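Local coordinates for single-strand DNA-binding protein (Agrobacterium tumefaciens, PDB 3BTP), which binds single-stranded DNA regardless of sequence and mediates nuclear uptake of the transferred T-DNA strand during plant transformation, at residues 422-426 with 427-431. Numbering follows the deposited sequence.
Sequences QLMDQ and VGLPV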
ATOM      1  N   GLN A 422     -17.308 -20.781  -1.596  1.00 28.97           N
ATOM      2  CA  GLN A 422     -16.695 -20.082  -0.463  1.00 28.61           C
ATOM      3  C   GLN A 422     -15.671 -18.941  -0.838  1.00 26.80           C
ATOM      4  O   GLN A 422     -15.680 -17.826  -0.266  1.00 24.57           O
ATOM      5  CB  GLN A 422     -16.007 -21.131   0.404  1.00 29.64           C
ATOM      6  CG  GLN A 422     -16.973 -21.885   1.311  1.00 32.49           C
ATOM      7  CD  GLN A 422     -16.468 -23.285   1.594  1.00 38.98           C
ATOM      8  OE1 GLN A 422     -15.272 -23.483   1.829  1.00 43.23           O
ATOM      9  NE2 GLN A 422     -17.368 -24.276   1.522  1.00 40.76           N
ATOM     10  N   LEU A 423     -14.809 -19.236  -1.818  1.00 24.65           N
ATOM     11  CA  LEU A 423     -13.807 -18.291  -2.281  1.00 24.42           C
ATOM     12  C   LEU A 423     -14.509 -17.081  -2.891  1.00 24.80           C
ATOM     13  O   LEU A 423     -14.131 -15.939  -2.660  1.00 25.20           O
ATOM     14  CB  LEU A 423     -12.939 -18.923  -3.347  1.00 22.98           C
ATOM     15  CG  LEU A 423     -11.795 -18.051  -3.771  1.00 24.24           C
ATOM     16  CD1 LEU A 423     -10.542 -18.963  -3.908  1.00 20.96           C
ATOM     17  CD2 LEU A 423     -12.159 -17.278  -5.102  1.00 22.79           C
ATOM     18  N   MET A 424     -15.520 -17.349  -3.697  1.00 24.45           N
ATOM     19  CA  MET A 424     -16.156 -16.268  -4.451  1.00 25.89           C
ATOM     20  C   MET A 424     -16.988 -15.385  -3.524  1.00 26.74           C
ATOM     21  O   MET A 424     -16.891 -14.192  -3.637  1.00 27.49           O
ATOM     22  CB  MET A 424     -16.926 -16.813  -5.687  1.00 25.28           C
ATOM     23  CG  MET A 424     -16.013 -17.619  -6.661  1.00 21.30           C
ATOM     24  SD  MET A 424     -14.929 -16.615  -7.712  1.00 14.79           S
ATOM     25  CE  MET A 424     -16.117 -16.050  -8.890  1.00 13.87           C
ATOM     26  N   ASP A 425     -17.697 -15.949  -2.549  1.00 30.60           N
ATOM     27  CA  ASP A 425     -18.375 -15.161  -1.488  1.00 32.14           C
ATOM     28  C   ASP A 425     -17.368 -14.370  -0.630  1.00 33.18           C
ATOM     29  O   ASP A 425     -17.573 -13.187  -0.380  1.00 34.27           O
ATOM     30  CB  ASP A 425     -19.362 -16.068  -0.672  1.00 34.36           C
ATOM     31  CG  ASP A 425     -19.721 -15.528   0.809  1.00 38.67           C
ATOM     32  OD1 ASP A 425     -19.373 -14.374   1.221  1.00 46.08           O
ATOM     33  OD2 ASP A 425     -20.381 -16.313   1.595  1.00 49.42           O
ATOM     34  N   GLN A 426     -16.251 -14.982  -0.235  1.00 33.43           N
ATOM     35  CA  GLN A 426     -15.282 -14.315   0.618  1.00 34.62           C
ATOM     36  C   GLN A 426     -14.657 -13.173  -0.131  1.00 32.85           C
ATOM     37  O   GLN A 426     -14.402 -12.131   0.425  1.00 32.70           O
ATOM     38  CB  GLN A 426     -14.173 -15.289   1.052  1.00 34.85           C
ATOM     39  CG  GLN A 426     -13.266 -14.811   2.211  1.00 39.94           C
ATOM     40  CD  GLN A 426     -12.349 -15.955   2.767  1.00 41.67           C
ATOM     41  OE1 GLN A 426     -11.651 -16.660   1.984  1.00 46.56           O
ATOM     42  NE2 GLN A 426     -12.351 -16.135   4.126  1.00 44.75           N
ATOM     43  N   VAL A 427     -14.378 -13.367  -1.409  1.00 31.52           N
ATOM     44  CA  VAL A 427     -13.680 -12.329  -2.149  1.00 30.09           C
ATOM     45  C   VAL A 427     -14.614 -11.250  -2.749  1.00 30.07           C
ATOM     46  O   VAL A 427     -14.144 -10.188  -3.140  1.00 31.58           O
ATOM     47  CB  VAL A 427     -12.699 -12.949  -3.190  1.00 29.74           C
ATOM     48  CG1 VAL A 427     -13.389 -13.159  -4.574  1.00 26.96           C
ATOM     49  CG2 VAL A 427     -11.456 -12.089  -3.272  1.00 31.17           C
ATOM     50  N   GLY A 428     -15.913 -11.525  -2.820  1.00 29.63           N
ATOM     51  CA  GLY A 428     -16.880 -10.566  -3.374  1.00 31.45           C
ATOM     52  C   GLY A 428     -17.130 -10.625  -4.874  1.00 31.31           C
ATOM     53  O   GLY A 428     -17.565  -9.659  -5.479  1.00 32.24           O
ATOM     54  N   LEU A 429     -16.900 -11.785  -5.475  1.00 31.64           N
ATOM     55  CA  LEU A 429     -17.179 -11.979  -6.883  1.00 30.45           C
ATOM     56  C   LEU A 429     -18.465 -12.782  -7.047  1.00 30.65           C
ATOM     57  O   LEU A 429     -18.804 -13.626  -6.162  1.00 31.94           O
ATOM     58  CB  LEU A 429     -15.983 -12.635  -7.611  1.00 29.63           C
ATOM     59  CG  LEU A 429     -14.733 -11.743  -7.813  1.00 26.49           C
ATOM     60  CD1 LEU A 429     -13.654 -12.552  -8.383  1.00 24.51           C
ATOM     61  CD2 LEU A 429     -14.953 -10.520  -8.719  1.00 24.18           C
ATOM     62  N   PRO A 430     -19.213 -12.500  -8.138  1.00 29.18           N
ATOM     63  CA  PRO A 430     -20.442 -13.298  -8.381  1.00 29.24           C
ATOM     64  C   PRO A 430     -20.122 -14.669  -9.012  1.00 29.30           C
ATOM     65  O   PRO A 430     -19.282 -14.760  -9.896  1.00 30.18           O
ATOM     66  CB  PRO A 430     -21.274 -12.392  -9.291  1.00 28.20           C
ATOM     67  CG  PRO A 430     -20.156 -11.672 -10.157  1.00 27.48           C
ATOM     68  CD  PRO A 430     -18.988 -11.464  -9.183  1.00 28.09           C
ATOM     69  N   VAL A 431     -20.780 -15.718  -8.506  1.00 30.02           N
ATOM     70  CA  VAL A 431     -20.677 -17.091  -8.966  1.00 30.88           C
ATOM     71  C   VAL A 431     -20.974 -17.365 -10.469  1.00 31.60           C
ATOM     72  O   VAL A 431     -20.538 -18.384 -11.015  1.00 31.93           O
ATOM     73  CB  VAL A 431     -21.487 -18.012  -8.037  1.00 32.51           C
ATOM     74  CG1 VAL A 431     -20.916 -17.949  -6.602  1.00 27.51           C
ATOM     75  CG2 VAL A 431     -23.017 -17.646  -8.112  1.00 31.84           C
TER
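Met424 O receives two backbone N-H groups as helix 417-427 runs out: Leu429 N at 3.0 Å with an N-H...O angle of 148°, and, more weakly, Gly428 N. One residue earlier the helical i to i+4 pattern still holds, with Val427 N bonded to Leu423 O at 2.9 Å. Gly428, with no side chain to crowd the Val427 carbonyl oxygen, takes a positive phi of 89°; its N also makes a weak bond of 3.4 Å to Asp425 O. Together with the bond from Leu429 this is a Schellman motif, Gly428 being the C-prime residue, and it turns the chain back along the helix it has just left. The Met424 side chain reaches over to this returning segment: with CG beside its own N (chi1 -58°) and the chain bent again at chi2 and chi3, its methyl CE ends 3.6 Å from Leu429 CB and equally near Pro430 O. Nearer its backbone, Met424 meets Val431 through CB, 4.2 Å from CG1. On the helix itself, Val427 CG1 sits 3.5 Å from Leu423 O and touches Leu423 CD2 more loosely. Leu423 and Met424 also pack on Val398 of barrel strand 396-399, whereas Val427 and Leu429 both rest on Val371 of helix 371-377.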